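PDB 1U8S: glycine cleavage system transcriptional repressor, putative from Vibrio cholerae, which probably represses transcription of glycine cleavage system genes and contains two ACT domains, a kind of domain that often binds small regulatory ligands such as amino acids. Local coordinates for residues 96-100 against 171-175; 113-119 against 158-162; 123-129 against 140-146. Residue numbers count along the deposited sequence, not the author numbering.

Contact 1 (96-100 against 171-175); sequences VYVES and VQGSL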
ATOM      1  N   VAL B  96      -3.451   3.024  15.539  1.00 40.64           N
ATOM      2  CA  VAL B  96      -3.173   4.047  16.533  1.00 40.20           C
ATOM      3  C   VAL B  96      -3.731   5.383  16.079  1.00 40.23           C
ATOM      4  O   VAL B  96      -3.762   5.681  14.883  1.00 40.03           O
ATOM      5  CB  VAL B  96      -1.657   4.197  16.769  1.00 40.23           C
ATOM      6  CG1 VAL B  96      -1.369   5.497  17.483  1.00 42.08           C
ATOM      7  CG2 VAL B  96      -1.149   3.035  17.588  1.00 42.14           C
ATOM      8  N   TYR B  97      -4.180   6.182  17.039  1.00 40.59           N
ATOM      9  CA  TYR B  97      -4.714   7.497  16.736  1.00 41.31           C
ATOM     10  C   TYR B  97      -4.225   8.483  17.783  1.00 40.75           C
ATOM     11  O   TYR B  97      -4.574   8.387  18.959  1.00 40.68           O
ATOM     12  CB  TYR B  97      -6.240   7.480  16.718  1.00 43.64           C
ATOM     13  CG  TYR B  97      -6.781   8.585  15.856  1.00 49.37           C
ATOM     14  CD1 TYR B  97      -6.658   8.520  14.470  1.00 52.20           C
ATOM     15  CD2 TYR B  97      -7.349   9.733  16.416  1.00 51.33           C
ATOM     16  CE1 TYR B  97      -7.082   9.574  13.646  1.00 54.82           C
ATOM     17  CE2 TYR B  97      -7.778  10.798  15.603  1.00 53.81           C
ATOM     18  CZ  TYR B  97      -7.639  10.705  14.217  1.00 54.95           C
ATOM     19  OH  TYR B  97      -8.055  11.724  13.394  1.00 58.82           O
ATOM     20  N   VAL B  98      -3.410   9.432  17.349  1.00 39.81           N
ATOM     21  CA  VAL B  98      -2.856  10.412  18.256  1.00 40.14           C
ATOM     22  C   VAL B  98      -3.349  11.795  17.899  1.00 40.56           C
ATOM     23  O   VAL B  98      -3.412  12.143  16.730  1.00 41.28           O
ATOM     24  CB  VAL B  98      -1.306  10.386  18.198  1.00 40.38           C
ATOM     25  CG1 VAL B  98      -0.718  11.518  19.040  1.00 37.08           C
ATOM     26  CG2 VAL B  98      -0.798   9.034  18.687  1.00 38.26           C
ATOM     27  N   GLU B  99      -3.695  12.583  18.909  1.00 42.53           N
ATOM     28  CA  GLU B  99      -4.165  13.946  18.685  1.00 44.91           C
ATOM     29  C   GLU B  99      -3.376  14.906  19.566  1.00 46.07           C
ATOM     30  O   GLU B  99      -3.181  14.641  20.748  1.00 45.97           O
ATOM     31  CB  GLU B  99      -5.654  14.059  19.005  1.00 46.43           C
ATOM     32  CG  GLU B  99      -6.558  13.311  18.040  1.00 52.70           C
ATOM     33  CD  GLU B  99      -7.990  13.221  18.533  1.00 55.29           C
ATOM     34  OE1 GLU B  99      -8.867  12.810  17.741  1.00 57.68           O
ATOM     35  OE2 GLU B  99      -8.234  13.554  19.714  1.00 56.10           O
ATOM     36  N   SER B 100      -2.927  16.014  18.982  1.00 46.66           N
ATOM     37  CA  SER B 100      -2.165  17.013  19.705  1.00 48.25           C
ATOM     38  C   SER B 100      -2.495  18.399  19.191  1.00 51.52           C
ATOM     39  O   SER B 100      -3.194  18.545  18.195  1.00 51.77           O
ATOM     40  CB  SER B 100      -0.668  16.767  19.535  1.00 47.60           C
ATOM     41  OG  SER B 100       0.083  17.795  20.166  1.00 44.42           O
ATOM     42  N   VAL B 171       0.031  13.911  24.859  1.00 33.52           N
ATOM     43  CA  VAL B 171      -0.955  13.929  23.776  1.00 33.62           C
ATOM     44  C   VAL B 171      -2.007  12.854  24.017  1.00 36.58           C
ATOM     45  O   VAL B 171      -1.806  11.946  24.830  1.00 37.36           O
ATOM     46  CB  VAL B 171      -0.310  13.648  22.397  1.00 31.08           C
ATOM     47  CG1 VAL B 171       0.823  14.602  22.147  1.00 29.09           C
ATOM     48  CG2 VAL B 171       0.191  12.205  22.335  1.00 30.88           C
ATOM     49  N   GLN B 172      -3.124  12.959  23.305  1.00 39.53           N
ATOM     50  CA  GLN B 172      -4.206  11.987  23.428  1.00 41.76           C
ATOM     51  C   GLN B 172      -4.037  10.897  22.387  1.00 41.70           C
ATOM     52  O   GLN B 172      -4.011  11.167  21.182  1.00 43.66           O
ATOM     53  CB  GLN B 172      -5.563  12.653  23.220  1.00 44.79           C
ATOM     54  CG  GLN B 172      -5.918  13.718  24.240  1.00 52.93           C
ATOM     55  CD  GLN B 172      -7.280  14.335  23.965  1.00 57.37           C
ATOM     56  OE1 GLN B 172      -7.470  15.044  22.965  1.00 59.13           O
ATOM     57  NE2 GLN B 172      -8.245  14.053  24.843  1.00 58.18           N
ATOM     58  N   GLY B 173      -3.929   9.663  22.850  1.00 41.13           N
ATOM     59  CA  GLY B 173      -3.769   8.567  21.927  1.00 41.31           C
ATOM     60  C   GLY B 173      -4.571   7.356  22.336  1.00 42.55           C
ATOM     61  O   GLY B 173      -4.741   7.070  23.519  1.00 44.23           O
ATOM     62  N   SER B 174      -5.086   6.656  21.340  1.00 43.73           N
ATOM     63  CA  SER B 174      -5.845   5.444  21.557  1.00 44.37           C
ATOM     64  C   SER B 174      -5.204   4.340  20.731  1.00 45.42           C
ATOM     65  O   SER B 174      -4.510   4.597  19.748  1.00 45.51           O
ATOM     66  CB  SER B 174      -7.309   5.639  21.155  1.00 43.06           C
ATOM     67  OG  SER B 174      -7.426   6.324  19.924  1.00 41.92           O
ATOM     68  N   LEU B 175      -5.424   3.105  21.147  1.00 47.37           N
ATOM     69  CA  LEU B 175      -4.856   1.971  20.448  1.00 49.54           C
ATOM     70  C   LEU B 175      -5.987   0.982  20.174  1.00 51.07           C
ATOM     71  O   LEU B 175      -6.942   0.875  20.945  1.00 52.53           O
ATOM     72  CB  LEU B 175      -3.760   1.361  21.313  1.00 49.65           C
ATOM     73  CG  LEU B 175      -2.750   0.428  20.664  1.00 51.02           C
ATOM     74  CD1 LEU B 175      -1.523   0.335  21.540  1.00 51.46           C
ATOM     75  CD2 LEU B 175      -3.369  -0.941  20.461  1.00 51.97           C
TER
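Strands 96-100 and 172-175 run antiparallel, 173° between their directions and 4.6 Å between axes. Two hydrogen-bonded pairs hold them: Tyr97 N to Ser174 O (3.2 Å) and Ser174 N to Tyr97 O (3.0 Å), then Glu99 N to Gln172 O (2.7 Å) and Gln172 N to Glu99 O (3.1 Å). Between these pairs Gly173 faces Val98, CA atoms 4.2 Å apart. Side chains alternate between two faces. On the apolar one Val96 and Val98 are both t, and Val96 CG2 sits 4.3 Å from CG of Leu175 (t, t). Val171 (m), just before the strand, points its CB toward 96-100, its CG2 meeting Val98 CG1 at 3.5 Å and its CG1 Ser100 CB at 3.7 Å. The other face is polar. Ser174, in the p rotamer, sets OG 3.6 Å from Tyr97 CB, whereas the t rotamer of Tyr97 carries its ring away from strand 172-175, to an OH hydrogen bond with His142. Glu99 OE2 lies 3.7 Å from Gln172 OE1. This is the pairing of the first and last strands of the second ACT domain's βαββαβ fold: 92-100 is central, bonded on its other side to strand 141-149, and the valine face packs beneath helices 107-116 and 155-168 through Phe110, Phe114 and Phe162.

Contact 2 (113-119 against 158-162); sequences FFAQRQI and LQEEF
The C-terminal end of helix 107-116 and the loop after it lie beside one turn of helix 155-168, residues 158-162. The nearest CA pairs are Phe113 with Phe162 (7.9 Å) and Arg117 with Leu158 (8.9 Å). A Schellman motif ends the first helix: Gln118, at phi/psi 60/30, is the C-prime residue, with Ile119 N bonded to Phe114 O (2.8 Å) and Gln118 N to Ala115 O (2.7 Å). Ile119 then turns extended (-97/124), its CB directed toward the other helix. Residues 158-162 are regular helix.

Apolar contacts centre on Phe113 and Leu158. Phe113 (t, chi2 76°) sends its ring across the gap, CZ 3.8 Å from Phe162 CB and CE2 3.8 Å from Leu158 CD1. Leu158 (t, p) also brings CD1 to 3.6 Å from Ile119 CD1 (Ile119 m, t). On the sheet side, Phe114 and Phe162 both reach Val96.

The Phe113 ring also lies against the backbone of the second helix, CZ 3.5 Å from Phe162 N and CE1 3.7 Å from Glu161 O.

Polar contacts lie along the outer margin. Arg117 (m, t, t, chi4 67°) forms a salt bridge with Glu161 (m, t, chi3 -40°): Arg117 NE is 2.5 Å from Glu161 OE1. A weak bond joins Arg117 NH2 to Glu161 OE1 at 3.0 Å, and Arg117 NH1 bonds Phe113 O at 3.3 Å.

Helices 107-116 and 155-168 are the two that pack on one side of an ACT-domain sheet. The chemistry of the contact implies an apolar interface toward the sheet, closed at its outer margin by a salt bridge.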
ATOM      1  N   PHE B 113       8.539   4.831  17.614  1.00 35.19           N
ATOM      2  CA  PHE B 113       7.973   3.932  18.614  1.00 34.07           C
ATOM      3  C   PHE B 113       7.841   2.525  18.041  1.00 35.93           C
ATOM      4  O   PHE B 113       8.099   1.538  18.733  1.00 37.75           O
ATOM      5  CB  PHE B 113       6.593   4.432  19.039  1.00 31.36           C
ATOM      6  CG  PHE B 113       5.854   3.491  19.957  1.00 29.27           C
ATOM      7  CD1 PHE B 113       6.205   3.384  21.299  1.00 27.71           C
ATOM      8  CD2 PHE B 113       4.803   2.717  19.474  1.00 29.42           C
ATOM      9  CE1 PHE B 113       5.525   2.528  22.149  1.00 26.24           C
ATOM     10  CE2 PHE B 113       4.105   1.849  20.314  1.00 30.93           C
ATOM     11  CZ  PHE B 113       4.467   1.755  21.657  1.00 30.74           C
ATOM     12  N   PHE B 114       7.425   2.435  16.782  1.00 35.02           N
ATOM     13  CA  PHE B 114       7.265   1.139  16.141  1.00 35.49           C
ATOM     14  C   PHE B 114       8.581   0.583  15.645  1.00 35.98           C
ATOM     15  O   PHE B 114       8.773  -0.628  15.621  1.00 37.97           O
ATOM     16  CB  PHE B 114       6.255   1.239  15.002  1.00 34.45           C
ATOM     17  CG  PHE B 114       4.864   1.504  15.478  1.00 34.53           C
ATOM     18  CD1 PHE B 114       4.210   0.570  16.275  1.00 33.59           C
ATOM     19  CD2 PHE B 114       4.236   2.709  15.202  1.00 34.82           C
ATOM     20  CE1 PHE B 114       2.949   0.837  16.799  1.00 37.43           C
ATOM     21  CE2 PHE B 114       2.972   2.990  15.720  1.00 36.23           C
ATOM     22  CZ  PHE B 114       2.326   2.056  16.520  1.00 36.26           C
ATOM     23  N   ALA B 115       9.495   1.455  15.247  1.00 35.55           N
ATOM     24  CA  ALA B 115      10.786   0.971  14.789  1.00 35.53           C
ATOM     25  C   ALA B 115      11.529   0.359  15.979  1.00 36.91           C
ATOM     26  O   ALA B 115      12.053  -0.751  15.879  1.00 38.58           O
ATOM     27  CB  ALA B 115      11.598   2.094  14.182  1.00 33.68           C
ATOM     28  N   GLN B 116      11.560   1.068  17.105  1.00 36.08           N
ATOM     29  CA  GLN B 116      12.241   0.569  18.299  1.00 37.26           C
ATOM     30  C   GLN B 116      11.741  -0.828  18.663  1.00 38.04           C
ATOM     31  O   GLN B 116      12.474  -1.640  19.219  1.00 37.12           O
ATOM     32  CB  GLN B 116      12.004   1.517  19.476  1.00 36.45           C
ATOM     33  CG  GLN B 116      12.652   2.871  19.309  1.00 38.93           C
ATOM     34  CD  GLN B 116      12.127   3.902  20.287  1.00 40.06           C
ATOM     35  OE1 GLN B 116      10.914   4.080  20.429  1.00 41.55           O
ATOM     36  NE2 GLN B 116      13.037   4.601  20.957  1.00 41.00           N
ATOM     37  N   ARG B 117      10.489  -1.108  18.337  1.00 37.84           N
ATOM     38  CA  ARG B 117       9.926  -2.401  18.652  1.00 38.79           C
ATOM     39  C   ARG B 117       9.899  -3.351  17.459  1.00 39.52           C
ATOM     40  O   ARG B 117       9.349  -4.450  17.544  1.00 38.78           O
ATOM     41  CB  ARG B 117       8.531  -2.207  19.239  1.00 40.50           C
ATOM     42  CG  ARG B 117       8.573  -1.489  20.589  1.00 38.85           C
ATOM     43  CD  ARG B 117       7.269  -0.772  20.936  1.00 38.14           C
ATOM     44  NE  ARG B 117       7.329  -0.263  22.298  1.00 38.78           N
ATOM     45  CZ  ARG B 117       8.146   0.707  22.711  1.00 39.98           C
ATOM     46  NH1 ARG B 117       8.987   1.305  21.861  1.00 33.79           N
ATOM     47  NH2 ARG B 117       8.139   1.058  23.994  1.00 38.89           N
ATOM     48  N   GLN B 118      10.507  -2.924  16.355  1.00 40.35           N
ATOM     49  CA  GLN B 118      10.585  -3.730  15.144  1.00 41.45           C
ATOM     50  C   GLN B 118       9.217  -4.103  14.570  1.00 40.57           C
ATOM     51  O   GLN B 118       9.054  -5.163  13.956  1.00 40.59           O
ATOM     52  CB  GLN B 118      11.422  -4.989  15.413  1.00 44.69           C
ATOM     53  CG  GLN B 118      12.917  -4.689  15.598  1.00 51.70           C
ATOM     54  CD  GLN B 118      13.714  -5.854  16.175  1.00 55.25           C
ATOM     55  OE1 GLN B 118      13.830  -6.917  15.560  1.00 57.23           O
ATOM     56  NE2 GLN B 118      14.270  -5.655  17.369  1.00 56.44           N
ATOM     57  N   ILE B 119       8.235  -3.229  14.785  1.00 38.21           N
ATOM     58  CA  ILE B 119       6.886  -3.424  14.263  1.00 34.60           C
ATOM     59  C   ILE B 119       6.811  -2.613  12.964  1.00 34.65           C
ATOM     60  O   ILE B 119       7.081  -1.408  12.956  1.00 32.06           O
ATOM     61  CB  ILE B 119       5.831  -2.909  15.255  1.00 32.82           C
ATOM     62  CG1 ILE B 119       5.945  -3.705  16.557  1.00 34.22           C
ATOM     63  CG2 ILE B 119       4.426  -3.040  14.658  1.00 31.71           C
ATOM     64  CD1 ILE B 119       5.015  -3.234  17.671  1.00 35.57           C
ATOM     65  N   LEU B 158       2.328  -3.751  24.579  1.00 44.52           N
ATOM     66  CA  LEU B 158       2.478  -2.762  23.523  1.00 42.82           C
ATOM     67  C   LEU B 158       1.588  -1.578  23.870  1.00 43.20           C
ATOM     68  O   LEU B 158       1.980  -0.414  23.710  1.00 43.03           O
ATOM     69  CB  LEU B 158       2.055  -3.351  22.172  1.00 42.72           C
ATOM     70  CG  LEU B 158       2.056  -2.428  20.942  1.00 41.27           C
ATOM     71  CD1 LEU B 158       3.451  -1.887  20.670  1.00 39.59           C
ATOM     72  CD2 LEU B 158       1.556  -3.208  19.746  1.00 38.78           C
ATOM     73  N   GLN B 159       0.394  -1.879  24.369  1.00 41.37           N
ATOM     74  CA  GLN B 159      -0.549  -0.838  24.724  1.00 41.36           C
ATOM     75  C   GLN B 159      -0.075   0.013  25.888  1.00 40.98           C
ATOM     76  O   GLN B 159      -0.321   1.214  25.934  1.00 40.58           O
ATOM     77  CB  GLN B 159      -1.893  -1.455  25.047  1.00 43.18           C
ATOM     78  CG  GLN B 159      -2.927  -0.470  25.523  1.00 47.64           C
ATOM     79  CD  GLN B 159      -4.306  -1.054  25.425  1.00 51.70           C
ATOM     80  OE1 GLN B 159      -4.886  -1.106  24.340  1.00 54.67           O
ATOM     81  NE2 GLN B 159      -4.839  -1.528  26.548  1.00 54.66           N
ATOM     82  N   GLU B 160       0.602  -0.607  26.841  1.00 40.04           N
ATOM     83  CA  GLU B 160       1.098   0.139  27.980  1.00 39.69           C
ATOM     84  C   GLU B 160       2.226   1.061  27.540  1.00 37.33           C
ATOM     85  O   GLU B 160       2.240   2.237  27.881  1.00 37.44           O
ATOM     86  CB  GLU B 160       1.549  -0.828  29.086  1.00 43.91           C
ATOM     87  CG  GLU B 160       0.390  -1.271  29.985  1.00 48.88           C
ATOM     88  CD  GLU B 160       0.743  -2.412  30.925  1.00 52.86           C
ATOM     89  OE1 GLU B 160      -0.010  -2.627  31.902  1.00 53.52           O
ATOM     90  OE2 GLU B 160       1.763  -3.101  30.684  1.00 55.59           O
ATOM     91  N   GLU B 161       3.163   0.538  26.763  1.00 35.58           N
ATOM     92  CA  GLU B 161       4.268   1.357  26.285  1.00 35.32           C
ATOM     93  C   GLU B 161       3.754   2.522  25.433  1.00 35.15           C
ATOM     94  O   GLU B 161       4.298   3.625  25.482  1.00 34.44           O
ATOM     95  CB  GLU B 161       5.242   0.487  25.491  1.00 36.42           C
ATOM     96  CG  GLU B 161       5.627  -0.774  26.250  1.00 39.73           C
ATOM     97  CD  GLU B 161       6.760  -1.533  25.606  1.00 41.50           C
ATOM     98  OE1 GLU B 161       6.771  -1.626  24.359  1.00 43.22           O
ATOM     99  OE2 GLU B 161       7.624  -2.050  26.348  1.00 40.10           O
ATOM    100  N   PHE B 162       2.697   2.277  24.664  1.00 35.90           N
ATOM    101  CA  PHE B 162       2.100   3.308  23.821  1.00 34.37           C
ATOM    102  C   PHE B 162       1.457   4.396  24.672  1.00 34.78           C
ATOM    103  O   PHE B 162       1.463   5.570  24.290  1.00 33.18           O
ATOM    104  CB  PHE B 162       1.036   2.701  22.909  1.00 35.32           C
ATOM    105  CG  PHE B 162       0.204   3.725  22.194  1.00 35.59           C
ATOM    106  CD1 PHE B 162       0.713   4.411  21.090  1.00 35.72           C
ATOM    107  CD2 PHE B 162      -1.074   4.049  22.655  1.00 34.49           C
ATOM    108  CE1 PHE B 162      -0.041   5.411  20.459  1.00 35.28           C
ATOM    109  CE2 PHE B 162      -1.838   5.046  22.034  1.00 33.54           C
ATOM    110  CZ  PHE B 162      -1.319   5.728  20.935  1.00 33.93           C
TER

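Contact 3 (123-129 against 140-146); sequences SLSAQTI and QFHIAIS
Strands 123-128 and 141-146 run antiparallel at 178°, axes 4.5 Å apart. Gln127-His142, Ser125-Ala144 and Ser123-Ser146 are hydrogen-bonded pairs with side chains on one face; Thr128-Phe141, Ala126-Ile143 and Leu124-Ile145 are non-hydrogen-bonded, on the other. Gln140 O accepts from Ile129 N (3.1 Å). Phe141 (t, chi2 70°) brings CZ 3.5 Å from Ala126 CB. His142 N bonds Gln127 O (2.8 Å) and Gln127 N bonds His142 O (3.0 Å); the His142 ring (m) takes a CH-pi contact from Ile129 CG1, 3.7 Å from its centroid, while ND1 is hydrogen-bonded to Tyr97 OH. One water accepts from Gln127 NE2 (2.7 Å), donates to His142 O (2.8 Å) and is hydrogen-bonded to Ser125 OG (3.0 Å). Ile143 is m, t. Ala144 N bonds Ser125 O (2.6 Å); Ser125 N to Ala144 O, 2.8 Å, is weak. Ile145 CG1 (m, t) meets Leu124 CG (t, t) at 3.8 Å. Ser146 N bonds Ser123 O (2.8 Å). This is the antiparallel pairing of the second and third strands of the βαββαβ ACT fold. Strand 141-149 is hydrogen-bonded on its other side to strand 92-100, helix 107-116 packs on the Leu124, Ala126 and Ile143 face, and strand 120-128, outermost within this chain, is hydrogen-bonded to the second subunit through the Ala126 backbone and Leu124 O, which accepts from that subunit's Ser37 OG.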
ATOM      1  N   SER B 123       0.388   1.779   7.163  1.00 26.48           N
ATOM      2  CA  SER B 123      -0.192   3.038   6.701  1.00 26.38           C
ATOM      3  C   SER B 123      -0.081   4.114   7.759  1.00 25.45           C
ATOM      4  O   SER B 123      -0.115   3.837   8.954  1.00 22.55           O
ATOM      5  CB  SER B 123      -1.666   2.863   6.298  1.00 24.50           C
ATOM      6  OG  SER B 123      -2.500   2.726   7.438  1.00 25.89           O
ATOM      7  N   LEU B 124       0.030   5.350   7.295  1.00 26.59           N
ATOM      8  CA  LEU B 124       0.177   6.473   8.193  1.00 28.38           C
ATOM      9  C   LEU B 124      -0.453   7.717   7.599  1.00 29.61           C
ATOM     10  O   LEU B 124      -0.602   7.831   6.394  1.00 32.11           O
ATOM     11  CB  LEU B 124       1.671   6.701   8.464  1.00 28.42           C
ATOM     12  CG  LEU B 124       2.140   7.804   9.415  1.00 32.92           C
ATOM     13  CD1 LEU B 124       3.547   7.499   9.921  1.00 32.22           C
ATOM     14  CD2 LEU B 124       2.099   9.141   8.698  1.00 32.01           C
ATOM     15  N   SER B 125      -0.855   8.627   8.471  1.00 31.02           N
ATOM     16  CA  SER B 125      -1.436   9.904   8.091  1.00 31.51           C
ATOM     17  C   SER B 125      -1.150  10.827   9.279  1.00 31.28           C
ATOM     18  O   SER B 125      -1.321  10.434  10.437  1.00 27.85           O
ATOM     19  CB  SER B 125      -2.948   9.796   7.848  1.00 32.85           C
ATOM     20  OG  SER B 125      -3.698   9.714   9.054  1.00 36.72           O
ATOM     21  N   ALA B 126      -0.668  12.029   8.980  1.00 32.22           N
ATOM     22  CA  ALA B 126      -0.352  13.031   9.990  1.00 33.25           C
ATOM     23  C   ALA B 126      -0.776  14.335   9.341  1.00 34.76           C
ATOM     24  O   ALA B 126      -0.226  14.727   8.318  1.00 35.08           O
ATOM     25  CB  ALA B 126       1.139  13.030  10.275  1.00 33.56           C
ATOM     26  N   GLN B 127      -1.753  15.010   9.929  1.00 37.50           N
ATOM     27  CA  GLN B 127      -2.254  16.232   9.327  1.00 40.23           C
ATOM     28  C   GLN B 127      -2.961  17.153  10.299  1.00 42.66           C
ATOM     29  O   GLN B 127      -3.409  16.738  11.359  1.00 45.31           O
ATOM     30  CB  GLN B 127      -3.230  15.864   8.197  1.00 38.74           C
ATOM     31  CG  GLN B 127      -4.528  15.225   8.686  1.00 37.25           C
ATOM     32  CD  GLN B 127      -5.239  14.406   7.616  1.00 37.70           C
ATOM     33  OE1 GLN B 127      -5.535  14.905   6.531  1.00 38.33           O
ATOM     34  NE2 GLN B 127      -5.521  13.135   7.926  1.00 34.73           N
ATOM     35  N   THR B 128      -3.056  18.414   9.912  1.00 47.62           N
ATOM     36  CA  THR B 128      -3.746  19.424  10.699  1.00 51.71           C
ATOM     37  C   THR B 128      -5.185  19.388  10.176  1.00 55.96           C
ATOM     38  O   THR B 128      -5.395  19.357   8.965  1.00 56.31           O
ATOM     39  CB  THR B 128      -3.163  20.820  10.437  1.00 50.72           C
ATOM     40  OG1 THR B 128      -1.789  20.858  10.846  1.00 50.76           O
ATOM     41  CG2 THR B 128      -3.959  21.874  11.186  1.00 52.53           C
ATOM     42  N   ILE B 129      -6.167  19.383  11.075  1.00 59.33           N
ATOM     43  CA  ILE B 129      -7.567  19.340  10.662  1.00 62.73           C
ATOM     44  C   ILE B 129      -8.205  20.733  10.655  1.00 64.89           C
ATOM     45  O   ILE B 129      -7.763  21.624  11.385  1.00 65.12           O
ATOM     46  CB  ILE B 129      -8.394  18.427  11.594  1.00 64.23           C
ATOM     47  CG1 ILE B 129      -7.627  17.133  11.882  1.00 64.71           C
ATOM     48  CG2 ILE B 129      -9.723  18.070  10.924  1.00 64.19           C
ATOM     49  CD1 ILE B 129      -7.433  16.241  10.667  1.00 65.28           C
ATOM     50  N   GLN B 140      -5.819  21.563  15.513  1.00 64.34           N
ATOM     51  CA  GLN B 140      -5.302  20.325  16.084  1.00 61.63           C
ATOM     52  C   GLN B 140      -4.598  19.456  15.044  1.00 58.61           C
ATOM     53  O   GLN B 140      -4.911  19.513  13.852  1.00 59.42           O
ATOM     54  CB  GLN B 140      -6.425  19.526  16.738  1.00 61.50           C
ATOM     55  CG  GLN B 140      -6.633  19.835  18.208  1.00 63.27           C
ATOM     56  CD  GLN B 140      -7.725  18.983  18.812  1.00 64.45           C
ATOM     57  OE1 GLN B 140      -7.677  17.757  18.744  1.00 64.44           O
ATOM     58  NE2 GLN B 140      -8.722  19.627  19.402  1.00 66.98           N
ATOM     59  N   PHE B 141      -3.647  18.652  15.505  1.00 53.57           N
ATOM     60  CA  PHE B 141      -2.891  17.770  14.625  1.00 49.56           C
ATOM     61  C   PHE B 141      -3.249  16.315  14.946  1.00 46.95           C
ATOM     62  O   PHE B 141      -3.154  15.907  16.105  1.00 44.27           O
ATOM     63  CB  PHE B 141      -1.395  18.004  14.843  1.00 49.23           C
ATOM     64  CG  PHE B 141      -0.524  17.367  13.798  1.00 50.10           C
ATOM     65  CD1 PHE B 141      -0.502  17.860  12.496  1.00 48.80           C
ATOM     66  CD2 PHE B 141       0.273  16.273  14.112  1.00 48.80           C
ATOM     67  CE1 PHE B 141       0.300  17.275  11.524  1.00 48.31           C
ATOM     68  CE2 PHE B 141       1.075  15.682  13.146  1.00 49.53           C
ATOM     69  CZ  PHE B 141       1.087  16.187  11.848  1.00 48.19           C
ATOM     70  N   HIS B 142      -3.668  15.548  13.935  1.00 42.71           N
ATOM     71  CA  HIS B 142      -4.036  14.139  14.130  1.00 41.44           C
ATOM     72  C   HIS B 142      -3.131  13.164  13.371  1.00 39.26           C
ATOM     73  O   HIS B 142      -2.894  13.315  12.170  1.00 40.09           O
ATOM     74  CB  HIS B 142      -5.490  13.862  13.696  1.00 42.58           C
ATOM     75  CG  HIS B 142      -6.526  14.614  14.477  1.00 46.39           C
ATOM     76  ND1 HIS B 142      -7.855  14.243  14.493  1.00 47.14           N
ATOM     77  CD2 HIS B 142      -6.440  15.729  15.244  1.00 47.28           C
ATOM     78  CE1 HIS B 142      -8.541  15.095  15.236  1.00 47.59           C
ATOM     79  NE2 HIS B 142      -7.706  16.007  15.702  1.00 46.71           N
ATOM     80  N   ILE B 143      -2.638  12.155  14.078  1.00 36.92           N
ATOM     81  CA  ILE B 143      -1.783  11.130  13.481  1.00 34.17           C
ATOM     82  C   ILE B 143      -2.556   9.811  13.472  1.00 32.37           C
ATOM     83  O   ILE B 143      -3.222   9.466  14.445  1.00 32.35           O
ATOM     84  CB  ILE B 143      -0.458  10.953  14.297  1.00 33.13           C
ATOM     85  CG1 ILE B 143       0.350  12.259  14.261  1.00 31.92           C
ATOM     86  CG2 ILE B 143       0.377   9.801  13.732  1.00 31.01           C
ATOM     87  CD1 ILE B 143       1.647  12.234  15.084  1.00 29.60           C
ATOM     88  N   ALA B 144      -2.496   9.089  12.362  1.00 33.04           N
ATOM     89  CA  ALA B 144      -3.173   7.790  12.259  1.00 33.82           C
ATOM     90  C   ALA B 144      -2.200   6.782  11.659  1.00 32.92           C
ATOM     91  O   ALA B 144      -1.721   6.957  10.536  1.00 33.80           O
ATOM     92  CB  ALA B 144      -4.425   7.895  11.396  1.00 31.46           C
ATOM     93  N   ILE B 145      -1.915   5.732  12.413  1.00 31.31           N
ATOM     94  CA  ILE B 145      -0.978   4.708  11.971  1.00 32.76           C
ATOM     95  C   ILE B 145      -1.581   3.310  12.063  1.00 33.31           C
ATOM     96  O   ILE B 145      -2.305   2.996  13.013  1.00 34.72           O
ATOM     97  CB  ILE B 145       0.316   4.731  12.852  1.00 32.86           C
ATOM     98  CG1 ILE B 145       1.105   6.023  12.602  1.00 33.87           C
ATOM     99  CG2 ILE B 145       1.168   3.475  12.588  1.00 31.89           C
ATOM    100  CD1 ILE B 145       2.164   6.316  13.654  1.00 30.51           C
ATOM    101  N   SER B 146      -1.274   2.470  11.082  1.00 33.11           N
ATOM    102  CA  SER B 146      -1.737   1.081  11.089  1.00 35.16           C
ATOM    103  C   SER B 146      -0.491   0.226  11.056  1.00 35.13           C
ATOM    104  O   SER B 146       0.374   0.421  10.199  1.00 34.61           O
ATOM    105  CB  SER B 146      -2.613   0.770   9.868  1.00 34.84           C
ATOM    106  OG  SER B 146      -3.908   1.328  10.037  1.00 37.29           O
TER
HETATM  107  O   HOH W   1      -4.670  12.218  10.321  1.00 41.01           O

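Overall arrangement
All three contacts belong to the second ACT domain. Contacts 1 and 3 hold the same four-stranded sheet: their centres are about 9 Å apart, and strands 92-100 and 141-149 join them side by side, with Tyr97 hydrogen-bonded to His142. Contact 2 instead pairs the helices above this sheet, its Phe162 packing on Val96 of contact 1 and its Phe114 on Ile145 of contact 3. Contact 1 is the more superficial; contacts 2 and 3 are partly buried. Backbone hydrogen bonds dominate the strand pairs, whereas none crosses contact 2, which rests on side chains: apolar groups and a salt bridge. Among the three, contact 3 alone reaches the second subunit.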